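Putative serine phosphatase (Pseudomonas aeruginosa, PDB 6K4E) probably removes phosphate from phosphothreonine or phosphoserine in a partner protein as a metal-dependent PP2C-type phosphatase of the SiaABC biofilm pathway. Local coordinates at residues 140-143 with 144-147; 149-152 with 153-157. One frame throughout, in Å; residues are numbered along the deposited sequence.

Contact 1: residues 140-143 with 144-147; sequences SRDP and AAIL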
loop_
_atom_site.group_PDB
_atom_site.type_symbol
_atom_site.label_atom_id
_atom_site.label_comp_id
_atom_site.label_asym_id
_atom_site.label_seq_id
_atom_site.Cartn_x
_atom_site.Cartn_y
_atom_site.Cartn_z
ATOM N N SER B 140 9.206 -7.595 -18.186
ATOM C CA SER B 140 10.196 -6.840 -17.432
ATOM C C SER B 140 11.271 -6.180 -18.313
ATOM O O SER B 140 12.191 -5.539 -17.801
ATOM C CB SER B 140 10.825 -7.748 -16.383
ATOM O OG SER B 140 11.371 -8.893 -17.018
ATOM N N ARG B 141 11.100 -6.263 -19.638
ATOM C CA ARG B 141 12.066 -5.805 -20.632
ATOM C C ARG B 141 11.755 -4.454 -21.287
ATOM O O ARG B 141 12.605 -3.926 -22.010
ATOM C CB ARG B 141 12.248 -6.904 -21.697
ATOM C CG ARG B 141 12.598 -8.232 -21.021
ATOM C CD ARG B 141 12.967 -9.382 -21.945
ATOM N NE ARG B 141 13.434 -10.532 -21.159
ATOM C CZ ARG B 141 12.633 -11.445 -20.611
ATOM N NH1 ARG B 141 11.312 -11.358 -20.756
ATOM N NH2 ARG B 141 13.146 -12.449 -19.911
ATOM N N ASP B 142 10.606 -3.851 -20.978
ATOM C CA ASP B 142 10.249 -2.590 -21.595
ATOM C C ASP B 142 9.965 -1.557 -20.499
ATOM O O ASP B 142 8.805 -1.428 -20.099
ATOM C CB ASP B 142 9.038 -2.822 -22.535
ATOM C CG ASP B 142 8.639 -1.687 -23.465
ATOM O OD1 ASP B 142 9.016 -0.525 -23.190
ATOM O OD2 ASP B 142 7.865 -1.945 -24.410
ATOM N N PRO B 143 11.002 -0.801 -20.019
ATOM C CA PRO B 143 10.780 0.175 -18.932
ATOM C C PRO B 143 9.692 1.219 -19.194
ATOM O O PRO B 143 8.893 1.481 -18.305
ATOM C CB PRO B 143 12.169 0.801 -18.739
ATOM C CG PRO B 143 13.103 -0.260 -19.173
ATOM C CD PRO B 143 12.435 -0.863 -20.372
ATOM N N ALA B 144 9.624 1.777 -20.405
ATOM C CA ALA B 144 8.587 2.754 -20.775
ATOM C C ALA B 144 7.188 2.167 -20.677
ATOM O O ALA B 144 6.312 2.862 -20.170
ATOM C CB ALA B 144 8.831 3.317 -22.163
ATOM N N ALA B 145 6.975 0.896 -21.124
ATOM C CA ALA B 145 5.658 0.220 -21.025
ATOM C C ALA B 145 5.268 -0.056 -19.569
ATOM O O ALA B 145 4.103 0.107 -19.218
ATOM C CB ALA B 145 5.654 -1.075 -21.814
ATOM N N ILE B 146 6.267 -0.429 -18.716
ATOM C CA ILE B 146 6.090 -0.703 -17.293
ATOM C C ILE B 146 5.612 0.572 -16.595
ATOM O O ILE B 146 4.685 0.514 -15.811
ATOM C CB ILE B 146 7.385 -1.325 -16.650
ATOM C CG1 ILE B 146 7.712 -2.711 -17.273
ATOM C CG2 ILE B 146 7.239 -1.484 -15.117
ATOM C CD1 ILE B 146 9.145 -3.157 -17.115
ATOM N N LEU B 147 6.231 1.715 -16.895
ATOM C CA LEU B 147 5.892 3.021 -16.316
ATOM C C LEU B 147 4.497 3.481 -16.696
ATOM O O LEU B 147 3.796 4.011 -15.840
ATOM C CB LEU B 147 6.942 4.089 -16.683
ATOM C CG LEU B 147 8.343 3.934 -16.085
ATOM C CD1 LEU B 147 9.196 5.091 -16.469
ATOM C CD2 LEU B 147 8.304 3.856 -14.579
#
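The backbone N-H of I146 bonds to D142 O at 3.1 Å, and the N-H of L147 bonds to P143 O at 3.0 Å; these close the first turn of helix 143-157. The motif is an N-cap: D142 sits just before the helix and P143 opens it. D142 OD1 accepts from A145 N at 3.2 Å, with an N-H...O angle of 158°. The carboxylate turns its face to this donor, which lies 69° out of its plane. The first torsion of D142 sets CG anti to the backbone N (chi1 -170°) and brings the carboxylate back over the helix start. Its negative charge there would be expected to suit the N-terminal end of the helix dipole. N222 ties the cap to a neighbouring loop: its ND2 binds D142 OD1 and its OD1 accepts from A144 N. Carbon packing adds to the cap, with A145 CB lying 3.5 Å from D142 CG. P143 has no N-H to give, which costs nothing in the first turn of a helix. Its ring packs on L175, A186 and A188 of strands 171-179 and 184-190, so the helix start rests on a sheet of the PP2C fold. The CD1 end of I146 reaches back to the loop and meets S140 CA at 3.8 Å.

Contact 2: residues 149-152 with 153-157; sequences ETDQ and AMRSM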
loop_
_atom_site.group_PDB
_atom_site.type_symbol
_atom_site.label_atom_id
_atom_site.label_comp_id
_atom_site.label_asym_id
_atom_site.label_seq_id
_atom_site.Cartn_x
_atom_site.Cartn_y
_atom_site.Cartn_z
ATOM N N GLU B 149 1.917 1.470 -17.679
ATOM C CA GLU B 149 1.041 0.526 -17.006
ATOM C C GLU B 149 0.985 0.784 -15.493
ATOM O O GLU B 149 -0.089 0.604 -14.912
ATOM C CB GLU B 149 1.477 -0.917 -17.305
ATOM C CG GLU B 149 0.888 -1.498 -18.584
ATOM C CD GLU B 149 -0.629 -1.612 -18.637
ATOM O OE1 GLU B 149 -1.238 -2.035 -17.627
ATOM O OE2 GLU B 149 -1.206 -1.286 -19.699
ATOM N N THR B 150 2.138 1.214 -14.861
ATOM C CA THR B 150 2.198 1.539 -13.429
ATOM C C THR B 150 1.300 2.754 -13.152
ATOM O O THR B 150 0.504 2.742 -12.210
ATOM C CB THR B 150 3.647 1.727 -12.954
ATOM O OG1 THR B 150 4.357 0.503 -13.139
ATOM C CG2 THR B 150 3.737 2.153 -11.501
ATOM N N ASP B 151 1.415 3.774 -14.008
ATOM C CA ASP B 151 0.611 4.995 -13.973
ATOM C C ASP B 151 -0.891 4.616 -13.983
ATOM O O ASP B 151 -1.612 5.056 -13.100
ATOM C CB ASP B 151 0.978 5.895 -15.175
ATOM C CG ASP B 151 0.399 7.307 -15.204
ATOM O OD1 ASP B 151 -0.333 7.668 -14.276
ATOM O OD2 ASP B 151 0.723 8.064 -16.147
ATOM N N GLN B 152 -1.327 3.761 -14.937
ATOM C CA GLN B 152 -2.720 3.317 -15.072
ATOM C C GLN B 152 -3.234 2.563 -13.833
ATOM O O GLN B 152 -4.306 2.894 -13.321
ATOM C CB GLN B 152 -2.930 2.504 -16.366
ATOM C CG GLN B 152 -2.830 3.341 -17.658
ATOM C CD GLN B 152 -3.705 4.595 -17.677
ATOM O OE1 GLN B 152 -4.921 4.560 -17.423
ATOM N NE2 GLN B 152 -3.093 5.741 -17.974
ATOM N N ALA B 153 -2.421 1.605 -13.328
ATOM C CA ALA B 153 -2.692 0.813 -12.133
ATOM C C ALA B 153 -2.839 1.748 -10.937
ATOM O O ALA B 153 -3.762 1.557 -10.148
ATOM C CB ALA B 153 -1.570 -0.196 -11.896
ATOM N N MET B 154 -1.977 2.792 -10.830
ATOM C CA MET B 154 -2.070 3.777 -9.744
ATOM C C MET B 154 -3.369 4.589 -9.830
ATOM O O MET B 154 -4.057 4.714 -8.823
ATOM C CB MET B 154 -0.862 4.702 -9.723
ATOM C CG MET B 154 0.407 4.053 -9.139
ATOM S SD MET B 154 0.239 3.488 -7.431
ATOM C CE MET B 154 -0.207 4.998 -6.608
ATOM N N ARG B 155 -3.739 5.070 -11.036
ATOM C CA ARG B 155 -4.980 5.842 -11.286
ATOM C C ARG B 155 -6.229 5.023 -10.980
ATOM O O ARG B 155 -7.279 5.577 -10.610
ATOM C CB ARG B 155 -5.056 6.310 -12.739
ATOM C CG ARG B 155 -3.981 7.279 -13.121
ATOM C CD ARG B 155 -4.134 7.747 -14.552
ATOM N NE ARG B 155 -2.939 8.457 -15.016
ATOM C CZ ARG B 155 -2.716 9.755 -14.830
ATOM N NH1 ARG B 155 -3.598 10.501 -14.172
ATOM N NH2 ARG B 155 -1.607 10.315 -15.295
ATOM N N SER B 156 -6.102 3.696 -11.175
ATOM C CA SER B 156 -7.154 2.706 -10.939
ATOM C C SER B 156 -7.459 2.507 -9.444
ATOM O O SER B 156 -8.577 2.175 -9.113
ATOM C CB SER B 156 -6.769 1.376 -11.588
ATOM O OG SER B 156 -7.179 0.269 -10.802
ATOM N N MET B 157 -6.453 2.654 -8.563
ATOM C CA MET B 157 -6.582 2.440 -7.121
ATOM C C MET B 157 -6.837 3.709 -6.330
ATOM O O MET B 157 -7.485 3.637 -5.291
ATOM C CB MET B 157 -5.352 1.693 -6.576
ATOM C CG MET B 157 -5.187 0.330 -7.184
ATOM S SD MET B 157 -3.815 -0.623 -6.525
ATOM C CE MET B 157 -2.403 0.210 -7.272
#
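D151 and R155 form a salt bridge one turn apart on helix 143-157, the i to i+4 pairing of an alpha-helix. R155 NE lies 2.8 Å from D151 OD1. R155 NH2 adds a weak hydrogen bond to D151 OD2 at 3.3 Å. Both carboxylate oxygens are therefore engaged, but the groups do not lie flat against each other: their planes are 42° apart. A first torsion of -171° carries the D151 carboxylate along the helix toward the next turn. R155 runs extended from CG to NE and meets it there. R155 NH1 also makes a weak hydrogen bond to D214 O in a loop. The backbone follows the same spacing. R155 N donates to D151 O, and M154 N donates to T150 O at 2.8 Å. The Q152 amide slants across the guanidinium, its plane turned 27° from it, with NE2 4.0 Å from R155 NE; this is packing, not a bond. Away from the salt bridge, T150 packs on I131 and A134 of helix 117-138, and its OG1 bonds to I146 O one turn back. S156 and M157 pack against D132 of the second subunit. M154 CG lies anti to the carbonyl carbon, where it rests 3.3 Å from T150 O.

Contacts 1 and 2 come in series along the chain, and their centres are about 14 Å apart. Both use helix 143-157. Contact 1 covers its start, after the loop from helix 117-138; contact 2 covers its later turns. A single residue separates them in sequence. Helix 117-138 packs beside both. The helix therefore runs from strands 171-179 and 184-190 of one five-stranded sheet, at its start, to the second subunit near its end. The M154 side chain in contact 2 is about 12 Å from a magnesium ion, and neither contact holds a residue that binds the metal.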